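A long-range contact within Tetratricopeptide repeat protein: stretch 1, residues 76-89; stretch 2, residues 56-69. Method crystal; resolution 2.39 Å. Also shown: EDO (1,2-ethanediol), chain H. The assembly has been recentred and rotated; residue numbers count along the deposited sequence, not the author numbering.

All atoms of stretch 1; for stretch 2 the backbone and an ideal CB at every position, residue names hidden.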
# COMPACT_ATOMS: atom_id res chain seq x y z
N THR A 76 -10.40 -3.69 -13.17
CA THR A 76 -9.01 -3.25 -13.34
C THR A 76 -8.88 -1.75 -13.17
O THR A 76 -8.11 -1.34 -12.32
CB THR A 76 -8.43 -3.72 -14.67
OG1 THR A 76 -8.50 -5.14 -14.70
CG2 THR A 76 -6.98 -3.29 -14.84
N ILE A 77 -9.65 -0.95 -13.91
CA ILE A 77 -9.59 0.51 -13.82
C ILE A 77 -9.92 0.98 -12.38
O ILE A 77 -9.18 1.80 -11.85
CB ILE A 77 -10.47 1.20 -14.92
CG1 ILE A 77 -10.12 0.65 -16.32
CG2 ILE A 77 -10.29 2.74 -14.88
CD1 ILE A 77 -11.16 1.03 -17.48
N LEU A 78 -10.97 0.42 -11.75
CA LEU A 78 -11.38 0.81 -10.41
C LEU A 78 -10.34 0.47 -9.38
O LEU A 78 -10.02 1.29 -8.53
CB LEU A 78 -12.74 0.18 -10.03
CG LEU A 78 -13.96 0.75 -10.76
CD1 LEU A 78 -15.15 -0.14 -10.57
CD2 LEU A 78 -14.27 2.19 -10.30
N GLU A 79 -9.76 -0.74 -9.48
CA GLU A 79 -8.72 -1.22 -8.58
C GLU A 79 -7.44 -0.37 -8.73
O GLU A 79 -6.84 -0.04 -7.72
CB GLU A 79 -8.43 -2.71 -8.87
CG GLU A 79 -7.34 -3.32 -8.02
CD GLU A 79 -6.86 -4.68 -8.48
OE1 GLU A 79 -7.72 -5.58 -8.67
OE2 GLU A 79 -5.63 -4.87 -8.61
N ASN A 80 -7.07 0.02 -9.95
CA ASN A 80 -5.86 0.82 -10.14
C ASN A 80 -6.04 2.28 -9.70
O ASN A 80 -5.17 2.81 -9.02
CB ASN A 80 -5.37 0.72 -11.59
CG ASN A 80 -4.67 -0.60 -11.82
OD1 ASN A 80 -3.50 -0.80 -11.48
ND2 ASN A 80 -5.39 -1.57 -12.28
N ARG A 81 -7.18 2.89 -10.04
CA ARG A 81 -7.47 4.29 -9.67
C ARG A 81 -7.71 4.40 -8.15
O ARG A 81 -7.27 5.38 -7.54
CB ARG A 81 -8.67 4.79 -10.47
CG ARG A 81 -8.88 6.30 -10.54
CD ARG A 81 -10.37 6.44 -10.37
NE ARG A 81 -11.00 7.52 -11.10
CZ ARG A 81 -12.29 7.84 -11.00
NH1 ARG A 81 -13.08 7.17 -10.18
NH2 ARG A 81 -12.79 8.83 -11.72
N ALA A 82 -8.36 3.40 -7.53
CA ALA A 82 -8.56 3.45 -6.07
C ALA A 82 -7.19 3.39 -5.38
O ALA A 82 -6.95 4.17 -4.47
CB ALA A 82 -9.46 2.32 -5.60
N SER A 83 -6.29 2.53 -5.88
CA SER A 83 -4.92 2.39 -5.38
C SER A 83 -4.16 3.70 -5.60
O SER A 83 -3.40 4.11 -4.73
CB SER A 83 -4.21 1.24 -6.08
OG SER A 83 -2.86 1.15 -5.66
N LEU A 84 -4.38 4.35 -6.74
CA LEU A 84 -3.73 5.62 -7.01
C LEU A 84 -4.26 6.71 -6.05
O LEU A 84 -3.45 7.48 -5.53
CB LEU A 84 -3.90 6.03 -8.48
CG LEU A 84 -3.29 7.38 -8.90
CD1 LEU A 84 -1.78 7.42 -8.70
CD2 LEU A 84 -3.62 7.69 -10.31
N TYR A 85 -5.59 6.74 -5.80
CA TYR A 85 -6.20 7.70 -4.87
C TYR A 85 -5.60 7.58 -3.48
O TYR A 85 -5.34 8.59 -2.84
CB TYR A 85 -7.72 7.51 -4.81
CG TYR A 85 -8.51 8.23 -5.89
CD1 TYR A 85 -8.18 9.53 -6.26
CD2 TYR A 85 -9.61 7.63 -6.49
CE1 TYR A 85 -8.92 10.21 -7.24
CE2 TYR A 85 -10.37 8.31 -7.45
CZ TYR A 85 -10.02 9.60 -7.82
OH TYR A 85 -10.74 10.28 -8.77
N THR A 86 -5.35 6.34 -3.04
CA THR A 86 -4.76 6.00 -1.75
C THR A 86 -3.36 6.62 -1.68
O THR A 86 -3.03 7.26 -0.67
CB THR A 86 -4.78 4.48 -1.54
OG1 THR A 86 -6.14 4.05 -1.46
CG2 THR A 86 -4.08 4.06 -0.24
N GLU A 87 -2.56 6.47 -2.76
CA GLU A 87 -1.20 7.00 -2.89
C GLU A 87 -1.23 8.54 -2.86
O GLU A 87 -0.29 9.16 -2.34
CB GLU A 87 -0.55 6.47 -4.17
CG GLU A 87 0.97 6.55 -4.14
CD GLU A 87 1.72 6.21 -5.41
OE1 GLU A 87 1.22 5.36 -6.19
OE2 GLU A 87 2.84 6.73 -5.59
N LEU A 88 -2.31 9.16 -3.39
CA LEU A 88 -2.48 10.61 -3.39
C LEU A 88 -3.11 11.10 -2.07
O LEU A 88 -3.30 12.31 -1.91
CB LEU A 88 -3.36 11.06 -4.56
CG LEU A 88 -2.85 10.87 -5.98
CD1 LEU A 88 -3.98 11.11 -6.99
CD2 LEU A 88 -1.69 11.81 -6.28
N GLY A 89 -3.45 10.18 -1.17
CA GLY A 89 -4.08 10.51 0.11
C GLY A 89 -5.53 10.95 -0.01
O GLY A 89 -6.09 11.52 0.93
N UNK A 56 4.29 10.23 -12.30
CA UNK A 56 3.38 11.23 -12.89
C UNK A 56 1.95 10.88 -12.42
O UNK A 56 1.07 10.48 -13.20
CB UNK A 56 3.48 11.25 -14.42
N UNK A 57 1.75 11.00 -11.10
CA UNK A 57 0.53 10.62 -10.39
C UNK A 57 -0.72 11.43 -10.81
O UNK A 57 -1.77 10.82 -11.01
CB UNK A 57 0.76 10.78 -8.89
N UNK A 58 -0.61 12.77 -10.95
CA UNK A 58 -1.76 13.57 -11.37
C UNK A 58 -2.18 13.22 -12.79
O UNK A 58 -3.38 13.14 -13.05
CB UNK A 58 -1.44 15.06 -11.27
N UNK A 59 -1.20 12.97 -13.69
CA UNK A 59 -1.42 12.58 -15.10
C UNK A 59 -2.11 11.22 -15.19
O UNK A 59 -3.08 11.05 -15.95
CB UNK A 59 -0.09 12.54 -15.86
N UNK A 60 -1.58 10.26 -14.42
CA UNK A 60 -2.08 8.90 -14.31
C UNK A 60 -3.53 8.91 -13.88
O UNK A 60 -4.33 8.14 -14.41
CB UNK A 60 -1.24 8.09 -13.33
N UNK A 61 -3.90 9.83 -12.97
CA UNK A 61 -5.28 9.94 -12.50
C UNK A 61 -6.18 10.37 -13.66
O UNK A 61 -7.27 9.80 -13.81
CB UNK A 61 -5.38 10.93 -11.34
N UNK A 62 -5.72 11.30 -14.49
CA UNK A 62 -6.51 11.78 -15.64
C UNK A 62 -6.73 10.61 -16.64
O UNK A 62 -7.87 10.42 -17.12
CB UNK A 62 -5.80 12.95 -16.33
N UNK A 63 -5.68 9.80 -16.90
CA UNK A 63 -5.75 8.66 -17.81
C UNK A 63 -6.77 7.61 -17.31
O UNK A 63 -7.65 7.20 -18.08
CB UNK A 63 -4.37 8.03 -17.96
N UNK A 64 -6.70 7.24 -16.02
CA UNK A 64 -7.64 6.30 -15.40
C UNK A 64 -9.07 6.86 -15.41
O UNK A 64 -10.01 6.11 -15.69
CB UNK A 64 -7.21 5.99 -13.97
N UNK A 65 -9.23 8.17 -15.13
CA UNK A 65 -10.53 8.82 -15.14
C UNK A 65 -11.15 8.73 -16.56
O UNK A 65 -12.35 8.43 -16.68
CB UNK A 65 -10.40 10.28 -14.69
N UNK A 66 -10.32 8.93 -17.60
CA UNK A 66 -10.73 8.86 -19.00
C UNK A 66 -11.13 7.46 -19.37
O UNK A 66 -12.17 7.28 -19.99
CB UNK A 66 -9.61 9.34 -19.92
N UNK A 67 -10.31 6.46 -19.00
CA UNK A 67 -10.56 5.03 -19.25
C UNK A 67 -11.88 4.58 -18.61
O UNK A 67 -12.63 3.83 -19.21
CB UNK A 67 -9.40 4.19 -18.71
N UNK A 68 -12.16 5.05 -17.39
CA UNK A 68 -13.34 4.69 -16.62
C UNK A 68 -14.65 5.22 -17.26
O UNK A 68 -15.67 4.53 -17.22
CB UNK A 68 -13.20 5.23 -15.19
N UNK A 69 -14.58 6.41 -17.90
CA UNK A 69 -15.67 7.13 -18.57
C UNK A 69 -16.82 6.25 -19.19
O UNK A 69 -17.99 6.43 -18.82
CB UNK A 69 -15.05 7.98 -19.68
C1 EDO H . -1.49 -3.17 -14.48
O1 EDO H . -1.37 -3.04 -13.05
C2 EDO H . -2.74 -2.40 -15.01
O2 EDO H . -2.40 -1.65 -16.17

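The two helices, 57-68 and 76-87, pack nearly antiparallel, with 154° between their directions, so the start of stretch 2 meets the end of stretch 1.

Position 56 stands just before the helix, with nothing of stretch 1 near its CB. Stretch 1 sets no limit here; helix N-caps often carry Ser, Thr, Asp or Asn, and the deposited residue is Lys 56, which reaches toward position 59.

At position 57 CA-to-CB points toward stretch 1, and the ideal CB lies 3.7 Å from Leu 88 CD2 and 4.2 Å from Leu 84 CD1. Such methyl surroundings suit Leu, Ile, Met or Val. Leu 57 occupies it, its CD2 4.0 Å from Leu 84 CD1; its CD1 also meets Glu 87 OE2 at 3.6 Å.

Position 58 points away, so a polar residue is plausible, and a long one could bend back. Gln 58 does so: with chi1 and chi2 both m, its NE2 comes to 3.4 Å from Leu 88 CD2. Position 59 also points away; stretch 1 sets no preference, and polar residues would do. The Lys 56 NZ to Glu 59 OE2 distance is 3.3 Å, a salt bridge that includes a weak hydrogen bond.

Position 60 points toward Leu 84, whose CD2 lies 3.9 Å from the ideal CB. A small residue fits readily, and Ala 60 adds its methyl to one wall of the hole that receives Leu 84.

Position 61 points sideways, yet Leu 84 CD2 is 3.8 Å from the ideal CB and Leu 88 CD1 4.6 Å, with the Tyr 85 ring farther out. A branched or flexible apolar chain could reach these groups. Leu 61, chi1 t and chi2 p, places CD1 3.5 Å from Tyr 85 CE1 and CD2 4.0 Å from Leu 88 CD1.

Positions 62 and 63 meet nothing of stretch 1, so polar or apolar residues would do; they are Ile 62 and Ser 63.

Position 64 faces stretch 1 where the backbones run close. The ideal CB is 3.8 Å from Arg 81 CG, and a large apolar or aromatic side chain could extend toward Asn 80. Tyr 64 lays one ring face against Asn 80 CB, a CH-pi contact, while a water hydrogen-bonds to both its OH and Asn 80 OD1.

CA-to-CB points sideways at position 65, and the ideal CB is 4.1 Å from Arg 81 NH2, so an acceptor such as Ser, Thr, Asn or Asp would suit. Thr 65 OG1 accepts a weak hydrogen bond from Arg 81 NH2 at 3.4 Å and donates to Leu 61 O at 2.9 Å.

Position 66 points away, where polar residues would do; it is Ser 66. Position 67 points toward Ile 77, and a small or apolar residue would suit; Ala 67 sets its CB 3.8 Å from Ile 77 CD1.

Position 68 points toward stretch 1, its ideal CB 3.8 Å from Ile 77 CG2, a place for an aliphatic chain. Leu 68 sets CD1 3.8 Å from Leu 78 CD2 and CD2 over one face of the Arg 81 guanidinium. Position 69, beyond reach, could be any polar residue and is Ser 69.

Stretch 2, residues 56-69: KLQEALISYTSALS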
# COMPACT_ATOMS: atom_id res chain seq x y z
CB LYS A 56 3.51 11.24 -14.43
CG LYS A 56 4.95 11.22 -14.94
CD LYS A 56 5.10 12.04 -16.21
CE LYS A 56 5.23 11.22 -17.47
NZ LYS A 56 4.97 12.03 -18.70
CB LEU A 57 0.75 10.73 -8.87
CG LEU A 57 1.94 9.96 -8.26
CD1 LEU A 57 1.86 9.97 -6.74
CD2 LEU A 57 2.02 8.50 -8.77
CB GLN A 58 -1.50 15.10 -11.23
CG GLN A 58 -1.62 15.66 -9.79
CD GLN A 58 -2.81 15.18 -8.98
OE1 GLN A 58 -3.98 15.18 -9.42
NE2 GLN A 58 -2.54 14.78 -7.74
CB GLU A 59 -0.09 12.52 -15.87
CG GLU A 59 0.32 13.83 -16.51
CD GLU A 59 1.82 14.04 -16.56
OE1 GLU A 59 2.40 14.38 -15.50
OE2 GLU A 59 2.41 13.87 -17.65
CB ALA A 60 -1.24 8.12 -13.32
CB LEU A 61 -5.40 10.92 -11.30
CG LEU A 61 -6.81 11.30 -10.82
CD1 LEU A 61 -7.67 10.08 -10.48
CD2 LEU A 61 -6.73 12.25 -9.63
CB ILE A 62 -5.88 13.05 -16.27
CG1 ILE A 62 -6.07 14.26 -15.29
CG2 ILE A 62 -6.47 13.34 -17.67
CD1 ILE A 62 -5.40 15.61 -15.66
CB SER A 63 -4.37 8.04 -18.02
OG SER A 63 -3.54 8.90 -18.77
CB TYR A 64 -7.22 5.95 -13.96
CG TYR A 64 -6.00 5.06 -13.82
CD1 TYR A 64 -5.74 4.05 -14.75
CD2 TYR A 64 -5.17 5.15 -12.71
CE1 TYR A 64 -4.64 3.20 -14.60
CE2 TYR A 64 -4.06 4.33 -12.56
CZ TYR A 64 -3.80 3.35 -13.51
OH TYR A 64 -2.73 2.53 -13.32
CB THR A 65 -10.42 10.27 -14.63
OG1 THR A 65 -10.10 10.21 -13.23
CG2 THR A 65 -11.71 11.05 -14.80
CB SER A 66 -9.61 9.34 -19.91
OG SER A 66 -9.28 10.70 -19.64
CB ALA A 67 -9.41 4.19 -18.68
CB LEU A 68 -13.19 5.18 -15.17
CG LEU A 68 -14.14 4.57 -14.16
CD1 LEU A 68 -13.94 3.06 -14.02
CD2 LEU A 68 -14.00 5.22 -12.83
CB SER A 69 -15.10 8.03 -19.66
OG SER A 69 -16.11 8.89 -20.16
O HOH W 1 -1.92 1.33 -10.99
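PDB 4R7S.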